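Local structure of FAD dependent oxidoreductase (Chelativorans sp. BNC1, 6PXS) at residues Ala98-Ile103 against Glu140-Pro145. The protein is an FAD-dependent iminodiacetate oxidase of the DadA family, a flavoenzyme that probably oxidises the amine substrate with its bound flavin. Sequence-based numbering, arbitrary orientation.
Sequences ARLDTI and EAIHIP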
# COMPACT_ATOMS: atom_id res chain seq x y z
N ALA A 98 -37.68 1.40 24.20
CA ALA A 98 -38.86 1.90 23.49
C ALA A 98 -38.72 1.68 21.99
O ALA A 98 -39.60 1.09 21.35
CB ALA A 98 -39.06 3.38 23.79
N ARG A 99 -37.61 2.14 21.40
CA ARG A 99 -37.41 1.96 19.97
C ARG A 99 -37.13 0.51 19.62
O ARG A 99 -37.45 0.06 18.51
CB ARG A 99 -36.27 2.86 19.47
CG ARG A 99 -36.01 2.72 17.98
CD ARG A 99 -35.00 3.74 17.48
NE ARG A 99 -34.71 3.56 16.06
CZ ARG A 99 -33.98 4.40 15.33
NH1 ARG A 99 -33.46 5.49 15.88
NH2 ARG A 99 -33.78 4.15 14.04
N LEU A 100 -36.52 -0.24 20.53
CA LEU A 100 -36.29 -1.66 20.28
C LEU A 100 -37.60 -2.42 20.18
O LEU A 100 -37.69 -3.41 19.44
CB LEU A 100 -35.40 -2.25 21.38
CG LEU A 100 -34.86 -3.66 21.13
CD1 LEU A 100 -34.03 -3.72 19.85
CD2 LEU A 100 -34.02 -4.12 22.32
N ASP A 101 -38.63 -1.98 20.91
CA ASP A 101 -39.94 -2.60 20.77
C ASP A 101 -40.58 -2.24 19.44
O ASP A 101 -41.24 -3.08 18.81
CB ASP A 101 -40.85 -2.16 21.93
CG ASP A 101 -40.27 -2.51 23.28
OD1 ASP A 101 -39.49 -3.48 23.37
OD2 ASP A 101 -40.60 -1.81 24.27
N THR A 102 -40.40 -1.00 18.98
CA THR A 102 -40.90 -0.60 17.67
C THR A 102 -40.23 -1.40 16.56
O THR A 102 -40.89 -1.86 15.62
CB THR A 102 -40.70 0.89 17.46
OG1 THR A 102 -41.47 1.63 18.41
CG2 THR A 102 -41.11 1.30 16.05
N ILE A 103 -38.91 -1.58 16.66
CA ILE A 103 -38.19 -2.35 15.65
C ILE A 103 -38.66 -3.80 15.65
O ILE A 103 -38.87 -4.40 14.60
CB ILE A 103 -36.67 -2.24 15.88
CG1 ILE A 103 -36.20 -0.80 15.65
CG2 ILE A 103 -35.93 -3.20 14.95
CD1 ILE A 103 -34.83 -0.50 16.21
N GLU A 140 -29.58 -5.38 25.09
CA GLU A 140 -30.64 -6.22 24.56
C GLU A 140 -30.59 -6.20 23.04
O GLU A 140 -30.07 -5.27 22.42
CB GLU A 140 -32.01 -5.74 25.04
CG GLU A 140 -32.13 -5.57 26.55
CD GLU A 140 -33.48 -5.00 26.96
OE1 GLU A 140 -34.43 -5.08 26.16
OE2 GLU A 140 -33.59 -4.48 28.09
N ALA A 141 -31.14 -7.25 22.43
CA ALA A 141 -31.06 -7.37 20.98
C ALA A 141 -32.19 -8.27 20.48
O ALA A 141 -32.88 -8.93 21.26
CB ALA A 141 -29.70 -7.92 20.54
N ILE A 142 -32.36 -8.27 19.16
CA ILE A 142 -33.31 -9.13 18.47
C ILE A 142 -32.51 -10.03 17.54
O ILE A 142 -31.73 -9.54 16.71
CB ILE A 142 -34.35 -8.31 17.69
CG1 ILE A 142 -35.12 -7.39 18.64
CG2 ILE A 142 -35.30 -9.24 16.94
CD1 ILE A 142 -35.99 -6.37 17.93
N HIS A 143 -32.69 -11.34 17.67
CA HIS A 143 -31.91 -12.32 16.94
C HIS A 143 -32.68 -12.75 15.69
O HIS A 143 -33.81 -13.24 15.80
CB HIS A 143 -31.59 -13.52 17.82
CG HIS A 143 -30.64 -14.49 17.20
ND1 HIS A 143 -31.05 -15.67 16.62
CD2 HIS A 143 -29.29 -14.46 17.06
CE1 HIS A 143 -30.00 -16.32 16.16
NE2 HIS A 143 -28.92 -15.61 16.41
N ILE A 144 -32.06 -12.57 14.53
CA ILE A 144 -32.64 -13.00 13.26
C ILE A 144 -31.72 -14.07 12.66
O ILE A 144 -30.76 -13.73 11.97
CB ILE A 144 -32.81 -11.83 12.28
CG1 ILE A 144 -33.63 -10.71 12.92
CG2 ILE A 144 -33.47 -12.30 10.99
CD1 ILE A 144 -33.78 -9.48 12.05
N PRO A 145 -31.98 -15.36 12.90
CA PRO A 145 -31.04 -16.39 12.42
C PRO A 145 -30.81 -16.35 10.92
O PRO A 145 -29.79 -16.87 10.45
CB PRO A 145 -31.71 -17.70 12.84
CG PRO A 145 -32.64 -17.33 13.95
CD PRO A 145 -33.11 -15.94 13.64
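Glu140 and Leu100 meet where the chain enters strand 141-144: CB of Glu140 lies 3.8 Å from CD2 of Leu100. Beyond CG the glutamate chain runs on extended, and of its carbons only CB packs on the leucine methyl; OE1 comes to 4.0 Å of Leu100 CD2 and forms a weak, long ion pair with Arg122. A long acidic side chain suits this partly exposed margin, where CB can pack and the carboxylate lie in a nearby cation's field. OE1 is also 6.0 Å from OD1 of Asp101, a like charge; Arg122, salt-bridged to Asp101, probably eases the repulsion.

The small CB of Ala141 points away from the helix and touches Leu93 of strand 90-93, where a methyl suffices; toward the helix the strand offers mainly backbone, the N of Ala141 being 4.3 Å from CD2 of Leu100. Ile142 turns back toward the helix, its CG1 anti to the carbonyl carbon (chi1 -59°), and CD1 extends to within 3.8 Å of CD1 of Leu100. The same methyl lies 3.7 Å from the backbone O of Leu100 and 4.4 Å from CG2 of Ile103. Leu100 thus gives CD2 to Glu140 and CD1 to Ile142, whose side chain runs past in the opposite sense. Branched aliphatic residues suit this buried, largely apolar seam, which no hydrogen bond crosses.

Helix 97-111 packs on a mixed sheet away from the FAD site, its local axis 22° from that of strand 141-144, which is hydrogen-bonded antiparallel to strands 121-123 and 90-93 on its two sides; Ile103 also touches Val92, and Ile144 reaches Ile107.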